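Local coordinates for putative cell invasion protein with MAC/Perforin domain (Bacteroides thetaiotaomicron VPI-5482, PDB 3KK7) that is of unestablished function but belongs to the membrane-attack complex/perforin family and may take part in cell invasion, at residues Lys104-Ser109 and Leu114-Thr119; Phe137-Thr142 and Ser223-Gly228. All coordinates share one frame; numbering follows the deposited sequence.

Contact 1 (Lys104-Ser109 and Leu114-Thr119); sequences KALSYS and LEKNKT
Leu114 lays its CD1 methyl over one face of the Tyr108 ring, a CH-pi contact with the methyl 3.7 Å from the ring centroid and displaced toward the rim near CZ. The two side chains run side by side in the same direction. Leu106, two residues back on the strand, brings its CD2 methyl 4.2 Å from Leu114 CD1, while Leu106 CD1 lies 3.7 Å from Lys116 CE and 3.2 Å from Asn117 ND2. Beyond its CE methylene the lysine turns polar: Lys116 NZ donates to Ser107 O at 2.9 Å, tilted 22° from the carbonyl plane. An extended chain beyond CG carries the ammonium there. Water 1 accepts from both Lys116 NZ and Ser107 N, and Lys116 NZ also forms a salt bridge with Glu240, which probably offsets its charge. Lys116 is the second residue of a type I turn from Glu115 to Lys118. Replacing Tyr108, whose OH bonds to Arg139, by an alanine would probably leave the Leu114 methyl without its ring face and Arg139 without that partner. The loop packs against the end of strand 93-108, which pairs with strand 157-173; Tyr108 and Leu114 lean on helix 133-146, whereas Ser107 turns to helix 236-249.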
loop_
_atom_site.group_PDB
_atom_site.type_symbol
_atom_site.label_atom_id
_atom_site.label_comp_id
_atom_site.label_asym_id
_atom_site.label_seq_id
_atom_site.Cartn_x
_atom_site.Cartn_y
_atom_site.Cartn_z
ATOM N N LYS A 104 -15.919 -16.130 15.797
ATOM C CA LYS A 104 -14.487 -16.309 15.967
ATOM C C LYS A 104 -14.146 -15.522 17.215
ATOM O O LYS A 104 -14.649 -14.422 17.389
ATOM C CB LYS A 104 -13.649 -15.698 14.823
ATOM C CG LYS A 104 -14.165 -15.764 13.397
ATOM C CD LYS A 104 -13.498 -14.610 12.605
ATOM C CE LYS A 104 -13.750 -14.635 11.076
ATOM N NZ LYS A 104 -12.966 -13.535 10.426
ATOM N N ALA A 105 -13.275 -16.070 18.047
ATOM C CA ALA A 105 -12.773 -15.380 19.231
ATOM C C ALA A 105 -11.254 -15.436 19.174
ATOM O O ALA A 105 -10.685 -16.418 18.727
ATOM C CB ALA A 105 -13.298 -16.040 20.519
ATOM N N LEU A 106 -10.605 -14.371 19.613
ATOM C CA LEU A 106 -9.150 -14.326 19.661
ATOM C C LEU A 106 -8.694 -13.725 20.989
ATOM O O LEU A 106 -9.149 -12.661 21.371
ATOM C CB LEU A 106 -8.622 -13.473 18.512
ATOM C CG LEU A 106 -7.110 -13.448 18.332
ATOM C CD1 LEU A 106 -6.595 -14.885 18.049
ATOM C CD2 LEU A 106 -6.780 -12.463 17.201
ATOM N N SER A 107 -7.792 -14.410 21.671
ATOM C CA SER A 107 -7.166 -13.881 22.858
ATOM C C SER A 107 -5.690 -13.679 22.578
ATOM O O SER A 107 -5.054 -14.534 21.961
ATOM C CB SER A 107 -7.296 -14.865 23.987
ATOM O OG SER A 107 -8.644 -15.176 24.230
ATOM N N TYR A 108 -5.143 -12.568 23.076
ATOM C CA TYR A 108 -3.762 -12.208 22.824
ATOM C C TYR A 108 -3.179 -11.365 23.948
ATOM O O TYR A 108 -3.729 -10.334 24.326
ATOM C CB TYR A 108 -3.623 -11.527 21.445
ATOM C CG TYR A 108 -4.453 -10.271 21.175
ATOM C CD1 TYR A 108 -5.828 -10.343 20.925
ATOM C CD2 TYR A 108 -3.840 -9.011 21.106
ATOM C CE1 TYR A 108 -6.592 -9.172 20.660
ATOM C CE2 TYR A 108 -4.572 -7.846 20.832
ATOM C CZ TYR A 108 -5.944 -7.925 20.611
ATOM O OH TYR A 108 -6.642 -6.767 20.334
ATOM N N SER A 109 -2.053 -11.841 24.472
ATOM C CA SER A 109 -1.318 -11.194 25.564
ATOM C C SER A 109 -0.487 -10.023 25.125
ATOM O O SER A 109 0.065 -9.313 25.969
ATOM C CB SER A 109 -0.351 -12.181 26.216
ATOM O OG SER A 109 -1.061 -13.168 26.931
ATOM N N LEU A 114 -1.247 -10.901 18.636
ATOM C CA LEU A 114 -2.449 -10.509 17.880
ATOM C C LEU A 114 -2.623 -11.344 16.601
ATOM O O LEU A 114 -3.747 -11.716 16.219
ATOM C CB LEU A 114 -2.388 -9.017 17.507
ATOM C CG LEU A 114 -3.522 -8.439 16.656
ATOM C CD1 LEU A 114 -4.952 -8.727 17.219
ATOM C CD2 LEU A 114 -3.300 -6.926 16.485
ATOM N N GLU A 115 -1.485 -11.646 15.974
ATOM C CA GLU A 115 -1.446 -12.424 14.744
ATOM C C GLU A 115 -1.105 -13.919 14.932
ATOM O O GLU A 115 -0.763 -14.605 13.984
ATOM C CB GLU A 115 -0.485 -11.745 13.757
ATOM C CG GLU A 115 -1.142 -10.606 13.021
ATOM C CD GLU A 115 -2.255 -11.093 12.102
ATOM O OE1 GLU A 115 -1.947 -11.675 11.028
ATOM O OE2 GLU A 115 -3.440 -10.914 12.475
ATOM N N LYS A 116 -1.254 -14.436 16.135
ATOM C CA LYS A 116 -0.993 -15.855 16.384
ATOM C C LYS A 116 -1.788 -16.794 15.456
ATOM O O LYS A 116 -1.309 -17.874 15.164
ATOM C CB LYS A 116 -1.278 -16.234 17.849
ATOM C CG LYS A 116 -2.777 -16.299 18.247
ATOM C CD LYS A 116 -2.921 -16.570 19.730
ATOM C CE LYS A 116 -4.333 -16.903 20.110
ATOM N NZ LYS A 116 -4.431 -17.321 21.556
ATOM N N ASN A 117 -2.992 -16.409 15.045
ATOM C CA ASN A 117 -3.791 -17.175 14.079
ATOM C C ASN A 117 -3.760 -16.594 12.671
ATOM O O ASN A 117 -4.559 -16.953 11.824
ATOM C CB ASN A 117 -5.241 -17.272 14.567
ATOM C CG ASN A 117 -5.357 -17.990 15.908
ATOM O OD1 ASN A 117 -4.478 -18.749 16.292
ATOM N ND2 ASN A 117 -6.456 -17.751 16.616
ATOM N N LYS A 118 -2.831 -15.677 12.444
ATOM C CA LYS A 118 -2.642 -15.054 11.152
ATOM C C LYS A 118 -3.939 -14.471 10.565
ATOM O O LYS A 118 -4.142 -14.470 9.352
ATOM C CB LYS A 118 -2.013 -16.080 10.201
ATOM C CG LYS A 118 -0.608 -16.475 10.583
ATOM C CD LYS A 118 0.055 -17.212 9.416
ATOM C CE LYS A 118 1.576 -17.377 9.604
ATOM N NZ LYS A 118 2.062 -18.495 8.728
ATOM N N THR A 119 -4.781 -13.924 11.436
ATOM C CA THR A 119 -6.105 -13.445 11.039
ATOM C C THR A 119 -6.041 -12.382 9.924
ATOM O O THR A 119 -6.763 -12.489 8.907
ATOM C CB THR A 119 -6.905 -12.923 12.274
ATOM O OG1 THR A 119 -6.880 -13.924 13.313
ATOM C CG2 THR A 119 -8.357 -12.586 11.896
HETATM O O HOH W 1 -7.298 -17.098 21.302
#

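Contact 2 (Phe137-Thr142 and Ser223-Gly228)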
loop_
_atom_site.group_PDB
_atom_site.type_symbol
_atom_site.label_atom_id
_atom_site.label_comp_id
_atom_site.label_asym_id
_atom_site.label_seq_id
_atom_site.Cartn_x
_atom_site.Cartn_y
_atom_site.Cartn_z
ATOM N N PHE A 137 0.218 -1.768 15.266
ATOM C CA PHE A 137 0.189 -0.425 15.814
ATOM C C PHE A 137 -1.244 0.105 15.905
ATOM O O PHE A 137 -1.638 0.647 16.913
ATOM C CB PHE A 137 1.055 0.524 14.971
ATOM C CG PHE A 137 0.976 1.990 15.421
ATOM C CD1 PHE A 137 1.763 2.453 16.476
ATOM C CD2 PHE A 137 0.094 2.872 14.811
ATOM C CE1 PHE A 137 1.677 3.754 16.905
ATOM C CE2 PHE A 137 0.006 4.194 15.234
ATOM C CZ PHE A 137 0.801 4.635 16.286
ATOM N N GLY A 138 -2.011 -0.076 14.839
ATOM C CA GLY A 138 -3.393 0.376 14.786
ATOM C C GLY A 138 -4.268 -0.315 15.800
ATOM O O GLY A 138 -5.142 0.300 16.406
ATOM N N ARG A 139 -4.044 -1.596 16.022
ATOM C CA ARG A 139 -4.866 -2.277 16.995
ATOM C C ARG A 139 -4.570 -1.685 18.370
ATOM O O ARG A 139 -5.506 -1.310 19.078
ATOM C CB ARG A 139 -4.692 -3.808 16.951
ATOM C CG ARG A 139 -5.349 -4.600 18.093
ATOM C CD ARG A 139 -6.832 -4.331 18.203
ATOM N NE ARG A 139 -7.578 -4.738 16.999
ATOM C CZ ARG A 139 -8.090 -5.946 16.790
ATOM N NH1 ARG A 139 -7.914 -6.943 17.670
ATOM N NH2 ARG A 139 -8.759 -6.174 15.676
ATOM N N GLN A 140 -3.286 -1.555 18.716
ATOM C CA GLN A 140 -2.911 -1.018 20.015
ATOM C C GLN A 140 -3.448 0.396 20.200
ATOM O O GLN A 140 -3.874 0.753 21.270
ATOM C CB GLN A 140 -1.386 -0.990 20.226
ATOM C CG GLN A 140 -1.012 -0.475 21.634
ATOM C CD GLN A 140 0.451 -0.612 21.983
ATOM O OE1 GLN A 140 1.291 -0.906 21.142
ATOM N NE2 GLN A 140 0.765 -0.386 23.237
ATOM N N LYS A 141 -3.382 1.199 19.150
ATOM C CA LYS A 141 -3.884 2.563 19.189
ATOM C C LYS A 141 -5.392 2.572 19.526
ATOM O O LYS A 141 -5.841 3.330 20.386
ATOM C CB LYS A 141 -3.558 3.263 17.855
ATOM C CG LYS A 141 -4.150 4.654 17.703
ATOM C CD LYS A 141 -3.589 5.389 16.459
ATOM C CE LYS A 141 -4.236 6.767 16.263
ATOM N NZ LYS A 141 -5.705 6.689 15.934
ATOM N N THR A 142 -6.142 1.682 18.885
ATOM C CA THR A 142 -7.549 1.533 19.144
ATOM C C THR A 142 -7.800 1.064 20.563
ATOM O O THR A 142 -8.667 1.621 21.253
ATOM C CB THR A 142 -8.215 0.523 18.153
ATOM O OG1 THR A 142 -7.971 0.951 16.815
ATOM C CG2 THR A 142 -9.723 0.423 18.386
ATOM N N SER A 223 -18.821 -6.842 16.609
ATOM C CA SER A 223 -17.404 -6.931 16.899
ATOM C C SER A 223 -17.215 -6.392 18.285
ATOM O O SER A 223 -17.689 -5.317 18.591
ATOM C CB SER A 223 -16.644 -6.034 15.940
ATOM O OG SER A 223 -15.275 -6.036 16.268
ATOM N N ALA A 224 -16.545 -7.151 19.137
ATOM C CA ALA A 224 -16.331 -6.780 20.522
ATOM C C ALA A 224 -14.843 -6.934 20.836
ATOM O O ALA A 224 -14.237 -7.954 20.474
ATOM C CB ALA A 224 -17.165 -7.678 21.445
ATOM N N LEU A 225 -14.273 -5.928 21.502
ATOM C CA LEU A 225 -12.906 -6.001 21.995
ATOM C C LEU A 225 -12.964 -6.074 23.504
ATOM O O LEU A 225 -13.854 -5.486 24.117
ATOM C CB LEU A 225 -12.094 -4.785 21.562
ATOM C CG LEU A 225 -12.129 -4.479 20.068
ATOM C CD1 LEU A 225 -11.497 -3.126 19.828
ATOM C CD2 LEU A 225 -11.421 -5.580 19.318
ATOM N N PHE A 226 -12.021 -6.811 24.086
ATOM C CA PHE A 226 -11.947 -7.023 25.519
ATOM C C PHE A 226 -10.577 -6.610 26.059
ATOM O O PHE A 226 -9.516 -6.801 25.409
ATOM C CB PHE A 226 -12.177 -8.499 25.884
ATOM C CG PHE A 226 -13.521 -9.043 25.468
ATOM C CD1 PHE A 226 -13.799 -9.317 24.145
ATOM C CD2 PHE A 226 -14.478 -9.324 26.395
ATOM C CE1 PHE A 226 -15.010 -9.829 23.777
ATOM C CE2 PHE A 226 -15.689 -9.822 26.015
ATOM C CZ PHE A 226 -15.947 -10.081 24.711
ATOM N N TYR A 227 -10.611 -6.053 27.263
ATOM C CA TYR A 227 -9.405 -5.693 27.975
ATOM C C TYR A 227 -9.495 -6.229 29.392
ATOM O O TYR A 227 -10.298 -5.757 30.183
ATOM C CB TYR A 227 -9.218 -4.177 27.944
ATOM C CG TYR A 227 -7.947 -3.717 28.621
ATOM C CD1 TYR A 227 -7.927 -3.444 29.980
ATOM C CD2 TYR A 227 -6.750 -3.529 27.889
ATOM C CE1 TYR A 227 -6.748 -3.007 30.608
ATOM C CE2 TYR A 227 -5.568 -3.086 28.523
ATOM C CZ TYR A 227 -5.589 -2.829 29.876
ATOM O OH TYR A 227 -4.463 -2.404 30.516
ATOM N N GLY A 228 -8.682 -7.246 29.686
ATOM C CA GLY A 228 -8.643 -7.911 31.001
ATOM C C GLY A 228 -7.329 -7.781 31.782
ATOM O O GLY A 228 -6.222 -7.780 31.208
#
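Leu225 and Arg139 make one half of this small contact, which is built from van der Waals packing with no hydrogen bond across it. The leucine CD2 methyl lies over one face of the guanidinium, 4.1 Å from Arg139 NH1 and offset toward the rim of the flat group. Bends at chi2 (56°) and chi3 (62°) fold the arginine chain and bring its head beside the strand instead of letting it run straight out from the helix. The other half is purely apolar: Thr142 CG2 stands 4.2 Å from Leu225 CD1, so the two methyls of one leucine are shared between residues three positions apart on the helix. The backbones stay well separated, with 9.7 Å between Thr142 CA and Leu225 CA.

Polar bonding is directed elsewhere. Arg139 forms a salt bridge through NH1 with Glu161 of the adjacent strand 157-173 and donates from NH2 to Ser67 O, which together fix the guanidinium while the leucine methyl lies over one face. Within the helix, Thr142 N bonds to Gly138 O at 3.0 Å.

Residues 137-142 of helix 133-146 thus meet strand 220-230 through side chains alone; that strand lies between strands 157-173 and 288-298. A bent antiparallel sheet flanked by helices in the connections between its strands is the hallmark of the MACPF fold.

Contact 1 and contact 2 sit on the same antiparallel sheet, each with its own chemistry. Contact 1 joins segments close in sequence, a strand end and the loop that follows it, and is partly buried, mixing an apolar centre with a charged, hydrated margin at Lys116. Contact 2 brings together segments 81 residues apart and is buried, smaller and free of direct polar bonds across it. Their centres are about 11 Å apart, and they meet at Arg139: Leu114 CD2 packs on Arg139 CB at 3.4 Å, and Tyr108 OH lies 3.0 Å from Arg139 NH1, a probable hydrogen bond. Contact 1 ties strand 93-108 to the loop leading to helix 133-146, while contact 2 sets that helix on strand 220-230.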